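Local coordinates for sensor protein (Vibrio cholerae, PDB 3BY9) that senses C4-dicarboxylates such as succinate through this extracytoplasmic sensor domain and, as a histidine kinase, probably passes the signal on by ATP-dependent phosphorylation of a histidine, at residues A[99-105]-A[118-124]; A[59-64]-A[85-91]; A[169-175]-A[185-189]. Residues are numbered along the deposited sequence.

Contact 1: residues A[99-105]-A[118-124]. With SIN (succinic acid), chain E.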
loop_
_atom_site.group_PDB
_atom_site.type_symbol
_atom_site.label_atom_id
_atom_site.label_comp_id
_atom_site.label_asym_id
_atom_site.label_seq_id
_atom_site.Cartn_x
_atom_site.Cartn_y
_atom_site.Cartn_z
ATOM N N ARG A 99 20.466 -1.473 -2.463
ATOM C CA ARG A 99 19.599 -0.572 -3.245
ATOM C C ARG A 99 19.288 0.616 -2.365
ATOM O O ARG A 99 19.087 0.442 -1.155
ATOM C CB ARG A 99 18.253 -1.254 -3.594
ATOM C CG ARG A 99 18.380 -2.584 -4.281
ATOM C CD ARG A 99 19.114 -2.474 -5.587
ATOM N NE ARG A 99 18.807 -3.607 -6.458
ATOM C CZ ARG A 99 17.812 -3.627 -7.344
ATOM N NH1 ARG A 99 17.011 -2.578 -7.488
ATOM N NH2 ARG A 99 17.627 -4.698 -8.109
ATOM N N ASN A 100 19.180 1.800 -2.980
ATOM C CA ASN A 100 18.910 3.019 -2.222
ATOM C C ASN A 100 17.465 3.426 -2.388
ATOM O O ASN A 100 16.955 3.436 -3.531
ATOM C CB ASN A 100 19.898 4.101 -2.696
ATOM C CG ASN A 100 19.742 5.388 -1.912
ATOM O OD1 ASN A 100 18.763 6.101 -2.092
ATOM N ND2 ASN A 100 20.702 5.675 -1.046
ATOM N N PHE A 101 16.769 3.735 -1.270
ATOM C CA PHE A 101 15.342 4.109 -1.332
ATOM C C PHE A 101 15.094 5.512 -0.751
ATOM O O PHE A 101 14.015 5.780 -0.234
ATOM C CB PHE A 101 14.515 3.077 -0.572
ATOM C CG PHE A 101 14.603 1.690 -1.196
ATOM C CD1 PHE A 101 14.160 1.490 -2.486
ATOM C CD2 PHE A 101 15.184 0.630 -0.514
ATOM C CE1 PHE A 101 14.306 0.218 -3.133
ATOM C CE2 PHE A 101 15.326 -0.653 -1.136
ATOM C CZ PHE A 101 14.887 -0.840 -2.458
ATOM N N ALA A 102 16.110 6.376 -0.833
ATOM C CA ALA A 102 15.928 7.737 -0.261
ATOM C C ALA A 102 14.822 8.457 -0.989
ATOM O O ALA A 102 14.252 9.398 -0.456
ATOM C CB ALA A 102 17.233 8.557 -0.384
ATOM N N TRP A 103 14.540 8.031 -2.225
ATOM C CA TRP A 103 13.493 8.620 -3.048
ATOM C C TRP A 103 12.074 8.186 -2.630
ATOM O O TRP A 103 11.047 8.795 -3.081
ATOM C CB TRP A 103 13.755 8.259 -4.533
ATOM C CG TRP A 103 13.832 6.779 -4.796
ATOM C CD1 TRP A 103 14.962 5.966 -4.684
ATOM C CD2 TRP A 103 12.744 5.906 -5.173
ATOM N NE1 TRP A 103 14.596 4.640 -4.955
ATOM C CE2 TRP A 103 13.264 4.585 -5.258
ATOM C CE3 TRP A 103 11.384 6.113 -5.447
ATOM C CZ2 TRP A 103 12.462 3.482 -5.605
ATOM C CZ3 TRP A 103 10.584 5.000 -5.797
ATOM C CH2 TRP A 103 11.132 3.716 -5.868
ATOM N N ARG A 104 11.976 7.189 -1.752
ATOM C CA ARG A 104 10.650 6.744 -1.316
ATOM C C ARG A 104 10.137 7.568 -0.155
ATOM O O ARG A 104 10.864 7.826 0.802
ATOM C CB ARG A 104 10.672 5.300 -0.834
ATOM C CG ARG A 104 10.622 4.291 -1.923
ATOM C CD ARG A 104 9.222 4.235 -2.608
ATOM N NE ARG A 104 9.046 2.924 -3.273
ATOM C CZ ARG A 104 8.260 2.714 -4.331
ATOM N NH1 ARG A 104 7.553 3.701 -4.866
ATOM N NH2 ARG A 104 8.265 1.499 -4.919
ATOM N N PRO A 105 8.858 7.913 -0.173
ATOM C CA PRO A 105 8.330 8.713 0.952
ATOM C C PRO A 105 8.493 8.053 2.311
ATOM O O PRO A 105 8.718 8.728 3.301
ATOM C CB PRO A 105 6.858 8.858 0.590
ATOM C CG PRO A 105 6.919 9.015 -0.928
ATOM C CD PRO A 105 7.919 7.908 -1.325
ATOM N N TYR A 118 3.031 3.758 3.855
ATOM C CA TYR A 118 2.949 4.091 2.438
ATOM C C TYR A 118 2.528 2.852 1.669
ATOM O O TYR A 118 2.633 1.761 2.181
ATOM C CB TYR A 118 4.367 4.461 1.957
ATOM C CG TYR A 118 4.445 5.084 0.562
ATOM C CD1 TYR A 118 3.787 6.313 0.283
ATOM C CD2 TYR A 118 5.216 4.497 -0.436
ATOM C CE1 TYR A 118 3.903 6.919 -0.960
ATOM C CE2 TYR A 118 5.358 5.098 -1.701
ATOM C CZ TYR A 118 4.691 6.311 -1.939
ATOM O OH TYR A 118 4.879 6.930 -3.149
ATOM N N PHE A 119 2.006 3.018 0.449
ATOM C CA PHE A 119 1.699 1.817 -0.355
ATOM C C PHE A 119 2.281 2.098 -1.728
ATOM O O PHE A 119 2.356 3.264 -2.143
ATOM C CB PHE A 119 0.163 1.524 -0.427
ATOM C CG PHE A 119 -0.669 2.699 -0.848
ATOM C CD1 PHE A 119 -0.866 2.979 -2.194
ATOM C CD2 PHE A 119 -1.231 3.542 0.102
ATOM C CE1 PHE A 119 -1.629 4.108 -2.591
ATOM C CE2 PHE A 119 -1.983 4.661 -0.293
ATOM C CZ PHE A 119 -2.173 4.930 -1.642
ATOM N N ALA A 120 2.735 1.051 -2.419
ATOM C CA ALA A 120 3.361 1.261 -3.696
ATOM C C ALA A 120 3.569 -0.042 -4.425
ATOM O O ALA A 120 3.411 -1.124 -3.855
ATOM C CB ALA A 120 4.757 1.865 -3.474
ATOM N N LEU A 121 3.980 0.116 -5.693
ATOM C CA LEU A 121 4.417 -1.040 -6.489
ATOM C C LEU A 121 5.918 -1.127 -6.242
ATOM O O LEU A 121 6.649 -0.170 -6.503
ATOM C CB LEU A 121 4.152 -0.789 -7.990
ATOM C CG LEU A 121 4.768 -1.873 -8.900
ATOM C CD1 LEU A 121 4.115 -3.242 -8.670
ATOM C CD2 LEU A 121 4.516 -1.477 -10.367
ATOM N N GLY A 122 6.381 -2.252 -5.673
ATOM C CA GLY A 122 7.783 -2.442 -5.333
ATOM C C GLY A 122 8.750 -2.366 -6.504
ATOM O O GLY A 122 8.576 -3.049 -7.501
ATOM N N SER A 123 9.817 -1.575 -6.324
ATOM C CA SER A 123 10.784 -1.347 -7.386
ATOM C C SER A 123 11.747 -2.474 -7.669
ATOM O O SER A 123 12.216 -2.610 -8.798
ATOM C CB SER A 123 11.594 -0.086 -7.091
ATOM O OG SER A 123 12.449 -0.314 -5.993
ATOM N N THR A 124 12.079 -3.262 -6.666
ATOM C CA THR A 124 13.044 -4.342 -6.895
ATOM C C THR A 124 12.285 -5.626 -7.095
ATOM O O THR A 124 12.620 -6.445 -7.977
ATOM C CB THR A 124 13.984 -4.483 -5.687
ATOM O OG1 THR A 124 14.710 -3.250 -5.486
ATOM C CG2 THR A 124 14.981 -5.630 -5.916
HETATM C C1 SIN E . 10.457 -3.352 -3.209
HETATM O O1 SIN E . 9.421 -3.309 -2.463
HETATM O O2 SIN E . 10.511 -4.095 -4.228
HETATM C C2 SIN E . 11.682 -2.483 -2.899
HETATM C C3 SIN E . 11.344 -1.331 -1.936
HETATM C C4 SIN E . 10.560 -0.208 -2.588
HETATM O O3 SIN E . 10.221 0.781 -1.869
HETATM O O4 SIN E . 10.239 -0.301 -3.808
HETATM O O HOH W 1 7.331 6.513 -4.404
#
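The loop 99-105 and the end of strand 118-121 with its following turn do not pair by their backbones: CA atoms stand 8.4 Å apart at Arg99 and Thr124, 9.3 Å at Phe101 and Ser123, and 7.2 Å at Pro105 and Tyr118. A type I turn from Phe101 to Arg104, overlapped at its start by an Asx turn in which Ala102 N donates to Asn100 OD1 (2.9 Å), brings the loop to the N-cap residue Arg104. Succinate fills part of the gap. Arg104 NE and NH2 donate to SIN O3 and O4 (2.8 and 2.9 Å), while Arg104 NH2 also reaches Leu121 O (2.8 Å), so one side chain holds both ligand and strand end. Ser123 N donates to SIN O4 of the same carboxylate (2.9 Å), and Thr124 N to SIN O2 of the other (3.0 Å). A CB on Gly122 would collide with SIN O2. Phe101 lays a ring face on the ligand's methylene C3 (CE1 to C3, 3.6 Å). Farther along, Pro105 CD sits over the Tyr118 ring in a CH-pi contact, and water 1 bridges Arg104 NH1 and Tyr118 OH. Tyr106, Ser125, Tyr131 and Lys149 complete the succinate site, which is thus walled by the start of helix 105-110, the loop after strand 116-121, and strands 128-138 and 141-150 of the five-stranded antiparallel sheet.

Contact 2: residues A[59-64]-A[85-91]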
loop_
_atom_site.group_PDB
_atom_site.type_symbol
_atom_site.label_atom_id
_atom_site.label_comp_id
_atom_site.label_asym_id
_atom_site.label_seq_id
_atom_site.Cartn_x
_atom_site.Cartn_y
_atom_site.Cartn_z
ATOM N N THR A 59 22.778 -9.500 11.384
ATOM C CA THR A 59 21.555 -8.693 11.215
ATOM C C THR A 59 20.627 -9.214 10.123
ATOM O O THR A 59 19.411 -9.247 10.298
ATOM C CB THR A 59 21.925 -7.233 11.038
ATOM O OG1 THR A 59 22.759 -6.866 12.161
ATOM C CG2 THR A 59 20.649 -6.356 11.048
ATOM N N ASN A 60 21.208 -9.654 9.012
ATOM C CA ASN A 60 20.402 -10.238 7.939
ATOM C C ASN A 60 19.610 -11.442 8.434
ATOM O O ASN A 60 18.423 -11.588 8.135
ATOM C CB ASN A 60 21.295 -10.766 6.824
ATOM C CG ASN A 60 21.739 -9.700 5.841
ATOM O OD1 ASN A 60 21.131 -8.632 5.692
ATOM N ND2 ASN A 60 22.788 -10.039 5.093
ATOM N N ARG A 61 20.290 -12.341 9.156
ATOM C CA ARG A 61 19.633 -13.553 9.652
ATOM C C ARG A 61 18.566 -13.226 10.673
ATOM O O ARG A 61 17.526 -13.875 10.715
ATOM C CB ARG A 61 20.690 -14.514 10.214
ATOM C CG ARG A 61 21.567 -15.037 9.010
ATOM C CD ARG A 61 22.714 -15.969 9.447
ATOM N NE ARG A 61 23.444 -16.503 8.289
ATOM C CZ ARG A 61 23.039 -17.524 7.536
ATOM N NH1 ARG A 61 21.894 -18.159 7.799
ATOM N NH2 ARG A 61 23.787 -17.910 6.505
ATOM N N TYR A 62 18.805 -12.168 11.463
ATOM C CA TYR A 62 17.789 -11.768 12.459
ATOM C C TYR A 62 16.561 -11.214 11.741
ATOM O O TYR A 62 15.427 -11.583 12.072
ATOM C CB TYR A 62 18.380 -10.709 13.407
ATOM C CG TYR A 62 17.354 -10.145 14.361
ATOM C CD1 TYR A 62 16.681 -10.970 15.245
ATOM C CD2 TYR A 62 17.083 -8.773 14.376
ATOM C CE1 TYR A 62 15.714 -10.459 16.156
ATOM C CE2 TYR A 62 16.141 -8.243 15.285
ATOM C CZ TYR A 62 15.457 -9.082 16.157
ATOM O OH TYR A 62 14.446 -8.580 16.961
ATOM N N LEU A 63 16.763 -10.346 10.752
ATOM C CA LEU A 63 15.601 -9.756 10.057
ATOM C C LEU A 63 14.842 -10.871 9.309
ATOM O O LEU A 63 13.616 -10.835 9.166
ATOM C CB LEU A 63 16.049 -8.657 9.071
ATOM C CG LEU A 63 16.673 -7.410 9.766
ATOM C CD1 LEU A 63 17.140 -6.403 8.683
ATOM C CD2 LEU A 63 15.704 -6.775 10.713
ATOM N N GLU A 64 15.577 -11.876 8.840
ATOM C CA GLU A 64 14.920 -12.969 8.148
ATOM C C GLU A 64 13.997 -13.723 9.134
ATOM O O GLU A 64 12.899 -14.130 8.758
ATOM C CB GLU A 64 16.007 -13.884 7.552
ATOM C CG GLU A 64 15.455 -15.036 6.727
ATOM C CD GLU A 64 16.564 -15.931 6.153
ATOM O OE1 GLU A 64 17.773 -15.788 6.498
ATOM O OE2 GLU A 64 16.193 -16.796 5.321
ATOM N N ILE A 85 21.113 -1.806 4.039
ATOM C CA ILE A 85 22.318 -2.485 4.495
ATOM C C ILE A 85 22.072 -3.901 5.020
ATOM O O ILE A 85 23.005 -4.660 5.111
ATOM C CB ILE A 85 23.093 -1.690 5.574
ATOM C CG1 ILE A 85 22.251 -1.555 6.861
ATOM C CG2 ILE A 85 23.485 -0.290 5.066
ATOM C CD1 ILE A 85 23.187 -1.046 8.016
ATOM N N ALA A 86 20.837 -4.237 5.401
ATOM C CA ALA A 86 20.576 -5.617 5.858
ATOM C C ALA A 86 19.114 -5.880 5.519
ATOM O O ALA A 86 18.304 -4.967 5.486
ATOM C CB ALA A 86 20.837 -5.763 7.386
ATOM N N SER A 87 18.764 -7.140 5.274
ATOM C CA SER A 87 17.401 -7.365 4.844
ATOM C C SER A 87 17.004 -8.834 4.960
ATOM O O SER A 87 17.829 -9.720 4.792
ATOM C CB SER A 87 17.300 -6.978 3.356
ATOM O OG SER A 87 15.971 -7.208 2.855
ATOM N N SER A 88 15.732 -9.087 5.231
ATOM C CA SER A 88 15.251 -10.461 5.301
ATOM C C SER A 88 15.395 -11.176 3.965
ATOM O O SER A 88 15.426 -12.428 3.938
ATOM C CB SER A 88 13.757 -10.439 5.709
ATOM O OG SER A 88 13.003 -9.744 4.715
ATOM N N ASN A 89 15.473 -10.424 2.853
ATOM C CA ASN A 89 15.575 -11.071 1.528
ATOM C C ASN A 89 16.989 -11.128 0.963
ATOM O O ASN A 89 17.191 -11.312 -0.244
ATOM C CB ASN A 89 14.620 -10.374 0.522
ATOM C CG ASN A 89 14.839 -8.854 0.429
ATOM O OD1 ASN A 89 15.962 -8.397 0.505
ATOM N ND2 ASN A 89 13.762 -8.089 0.276
ATOM N N TRP A 90 17.970 -11.029 1.876
ATOM C CA TRP A 90 19.372 -10.990 1.503
ATOM C C TRP A 90 19.805 -12.205 0.669
ATOM O O TRP A 90 20.738 -12.083 -0.132
ATOM C CB TRP A 90 20.255 -10.929 2.747
ATOM C CG TRP A 90 20.209 -12.183 3.557
ATOM C CD1 TRP A 90 19.288 -12.541 4.481
ATOM C CD2 TRP A 90 21.149 -13.265 3.464
ATOM N NE1 TRP A 90 19.600 -13.793 5.004
ATOM C CE2 TRP A 90 20.736 -14.252 4.374
ATOM C CE3 TRP A 90 22.292 -13.481 2.685
ATOM C CZ2 TRP A 90 21.428 -15.456 4.538
ATOM C CZ3 TRP A 90 22.995 -14.701 2.848
ATOM C CH2 TRP A 90 22.551 -15.649 3.766
ATOM N N ASN A 91 19.116 -13.324 0.915
ATOM C CA ASN A 91 19.360 -14.624 0.260
ATOM C C ASN A 91 18.339 -14.988 -0.802
ATOM O O ASN A 91 18.201 -16.170 -1.170
ATOM C CB ASN A 91 19.383 -15.754 1.309
ATOM C CG ASN A 91 18.126 -15.775 2.218
ATOM O OD1 ASN A 91 17.259 -14.871 2.204
ATOM N ND2 ASN A 91 18.057 -16.804 3.045
HETATM O O HOH W 2 14.421 -16.060 3.302
#
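Trp90 spreads its indole over Asn60, whose CB makes a CH-pi contact 3.8 Å from the centroid of the five-membered ring; nearby, Trp90 CH2 lies over the Arg61 guanidinium, 3.8 Å from NH2. At the ring edge Trp90 NE1 donates to Glu64 OE1 (3.1 Å). The other carboxylate oxygen, Glu64 OE2, accepts from Asn91 ND2 (2.9 Å), and water 2 donates to both Glu64 OE2 and Asn91 OD1. Deeper in, Asn60 OD1 accepts a hydrogen bond from Ser87 N (2.8 Å). Helix 59-64 crosses strand 85-87 at -32° with 6.7 Å between the short axes, close enough for Glu64 CA to touch Ser88 CB (3.7 Å). Leu63 CD1 and Thr59 CG2 cover Ala86 CB at 4.0 and 3.7 Å. Ile85 and Ala86 form a classic beta bulge facing Leu77, and Ser88 OG bonds to Thr75 N, tying this edge to strand 74-79. Helix 53-70 thus packs on the outer strand of the ligand-binding domain's sheet. Small side chains at Ala86 and Ser88 permit the close helix, while Asn60 and Glu64, one turn apart, fix both the strand end and the turn Ser87-Trp90 by directed hydrogen bonds.

Contact 3: residues A[169-175]-A[185-189]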
loop_
_atom_site.group_PDB
_atom_site.type_symbol
_atom_site.label_atom_id
_atom_site.label_comp_id
_atom_site.label_asym_id
_atom_site.label_seq_id
_atom_site.Cartn_x
_atom_site.Cartn_y
_atom_site.Cartn_z
ATOM N N THR A 169 -8.925 3.173 -3.820
ATOM C CA THR A 169 -8.335 4.199 -4.695
ATOM C C THR A 169 -7.469 5.219 -3.947
ATOM O O THR A 169 -7.741 5.535 -2.798
ATOM C CB THR A 169 -9.445 5.004 -5.402
ATOM O OG1 THR A 169 -10.395 5.448 -4.410
ATOM C CG2 THR A 169 -10.193 4.133 -6.428
ATOM N N ASP A 170 -6.436 5.714 -4.635
ATOM C CA ASP A 170 -5.585 6.732 -4.015
ATOM C C ASP A 170 -6.160 8.106 -4.352
ATOM O O ASP A 170 -7.271 8.228 -4.895
ATOM C CB ASP A 170 -4.130 6.598 -4.499
ATOM C CG ASP A 170 -3.926 6.985 -5.963
ATOM O OD1 ASP A 170 -4.809 7.579 -6.617
ATOM O OD2 ASP A 170 -2.817 6.695 -6.477
ATOM N N ASP A 171 -5.405 9.162 -4.024
ATOM C CA ASP A 171 -5.906 10.508 -4.288
ATOM C C ASP A 171 -6.195 10.928 -5.734
ATOM O O ASP A 171 -6.959 11.888 -5.940
ATOM C CB ASP A 171 -4.992 11.537 -3.626
ATOM C CG ASP A 171 -5.033 11.450 -2.124
ATOM O OD1 ASP A 171 -6.066 11.004 -1.571
ATOM O OD2 ASP A 171 -4.027 11.841 -1.486
ATOM N N HIS A 172 -5.580 10.266 -6.721
ATOM C CA HIS A 172 -5.834 10.537 -8.157
ATOM C C HIS A 172 -6.840 9.536 -8.704
ATOM O O HIS A 172 -7.032 9.418 -9.928
ATOM C CB HIS A 172 -4.552 10.372 -8.990
ATOM C CG HIS A 172 -3.549 11.451 -8.770
ATOM N ND1 HIS A 172 -3.730 12.737 -9.234
ATOM C CD2 HIS A 172 -2.358 11.443 -8.129
ATOM C CE1 HIS A 172 -2.687 13.475 -8.891
ATOM N NE2 HIS A 172 -1.839 12.714 -8.220
ATOM N N GLN A 173 -7.471 8.792 -7.791
ATOM C CA GLN A 173 -8.416 7.753 -8.106
ATOM C C GLN A 173 -7.760 6.593 -8.843
ATOM O O GLN A 173 -8.401 5.888 -9.634
ATOM C CB GLN A 173 -9.645 8.289 -8.894
ATOM C CG GLN A 173 -10.237 9.583 -8.356
ATOM C CD GLN A 173 -10.674 9.522 -6.881
ATOM O OE1 GLN A 173 -10.993 10.555 -6.263
ATOM N NE2 GLN A 173 -10.692 8.331 -6.314
ATOM N N VAL A 174 -6.460 6.400 -8.630
ATOM C CA VAL A 174 -5.853 5.207 -9.219
ATOM C C VAL A 174 -6.242 3.996 -8.328
ATOM O O VAL A 174 -6.175 4.052 -7.080
ATOM C CB VAL A 174 -4.306 5.316 -9.283
ATOM C CG1 VAL A 174 -3.701 4.000 -9.836
ATOM C CG2 VAL A 174 -3.910 6.484 -10.223
ATOM N N VAL A 175 -6.641 2.905 -8.981
ATOM C CA VAL A 175 -7.027 1.665 -8.292
ATOM C C VAL A 175 -5.769 0.913 -7.872
ATOM O O VAL A 175 -5.008 0.449 -8.712
ATOM C CB VAL A 175 -7.913 0.802 -9.231
ATOM C CG1 VAL A 175 -8.233 -0.519 -8.561
ATOM C CG2 VAL A 175 -9.242 1.559 -9.495
ATOM N N PHE A 185 -4.002 -0.386 -11.221
ATOM C CA PHE A 185 -3.186 0.628 -11.859
ATOM C C PHE A 185 -3.911 1.417 -12.973
ATOM O O PHE A 185 -3.251 2.012 -13.814
ATOM C CB PHE A 185 -1.860 0.047 -12.377
ATOM C CG PHE A 185 -1.084 -0.728 -11.331
ATOM C CD1 PHE A 185 -0.670 -0.116 -10.155
ATOM C CD2 PHE A 185 -0.807 -2.078 -11.516
ATOM C CE1 PHE A 185 0.013 -0.850 -9.149
ATOM C CE2 PHE A 185 -0.131 -2.822 -10.529
ATOM C CZ PHE A 185 0.274 -2.197 -9.342
ATOM N N HIS A 186 -5.249 1.391 -12.987
ATOM C CA HIS A 186 -6.019 2.222 -13.910
ATOM C C HIS A 186 -6.680 3.281 -13.032
ATOM O O HIS A 186 -6.938 3.075 -11.841
ATOM C CB HIS A 186 -7.156 1.460 -14.582
ATOM C CG HIS A 186 -6.700 0.463 -15.594
ATOM N ND1 HIS A 186 -5.826 -0.567 -15.295
ATOM C CD2 HIS A 186 -7.003 0.343 -16.909
ATOM C CE1 HIS A 186 -5.625 -1.286 -16.391
ATOM N NE2 HIS A 186 -6.330 -0.756 -17.379
ATOM N N SER A 187 -6.967 4.436 -13.601
ATOM C CA SER A 187 -7.674 5.449 -12.823
ATOM C C SER A 187 -9.166 5.255 -13.036
ATOM O O SER A 187 -9.594 4.761 -14.087
ATOM C CB SER A 187 -7.284 6.868 -13.251
ATOM O OG SER A 187 -7.498 7.084 -14.649
ATOM N N VAL A 188 -9.980 5.668 -12.066
ATOM C CA VAL A 188 -11.412 5.476 -12.215
ATOM C C VAL A 188 -11.930 6.340 -13.348
ATOM O O VAL A 188 -12.760 5.898 -14.144
ATOM C CB VAL A 188 -12.153 5.843 -10.913
ATOM C CG1 VAL A 188 -13.669 5.924 -11.148
ATOM C CG2 VAL A 188 -11.845 4.760 -9.840
ATOM N N ALA A 189 -11.434 7.580 -13.405
ATOM C CA ALA A 189 -11.864 8.563 -14.408
ATOM C C ALA A 189 -10.660 9.125 -15.145
ATOM O O ALA A 189 -9.523 8.982 -14.713
ATOM C CB ALA A 189 -12.611 9.723 -13.714
HETATM O O HOH W 3 -9.365 9.587 -11.987
#
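Three backbone hydrogen bonds join the segments around one antiparallel bridge, in which Val174 and Ser187 form a non-hydrogen-bonded pair (CA-CA 4.0 Å). Val188 N donates to Gln173 O (2.9 Å), Val175 N to His186 O (2.9 Å), and Phe185 N to Val175 O (2.8 Å). Much of the turn Asp170-Gln173 is held by Asp170 itself: its OD1 accepts from His172 N (2.8 Å), an Asx turn, and from Val174 N (2.9 Å), while Gln173 N returns to Asp170 O and Asp170 N to Val174 O, both 3.0 Å. Asp170 OD2 is taken by Tyr205 OH, Thr169 OG1 by Arg253. Ala189 O receives Ser187 OG (2.8 Å) and water 3, which also donates to His172 O. By backbone, Ser187 pairs with Pro211 and Leu213, Val188 with Trp215, Thr169 with Thr251. Val188 CG2 meets Thr169 CG2 at 3.8 Å and Val175 CG2 at 4.1 Å. Polar groups are met across a single bridge, within the Asp170 turn and by neighbouring backbone; the valines pack inside the second domain.

Along the chain the contacts follow in series: 2, then 1, then 3, none enclosing another. Contacts 1 and 2 have centres 17 Å apart and reach the same five-stranded sheet at its two outer strands, 116-121 and 84-87, in the PAS-like domain that binds succinate. Contact 3 belongs to the domain built on the four-stranded sheet, its centre 19 Å from that of contact 1 and 34 Å from that of contact 2, which lies on the other side of the chain's centre. It touches contact 1 directly: Phe119 CZ packs on Asp170 CB (3.8 Å) and Leu121 CD1 on Phe185 CZ (4.0 Å). Strand 116-121 leads into the succinate-binding loop, so the site lies close to the domain interface.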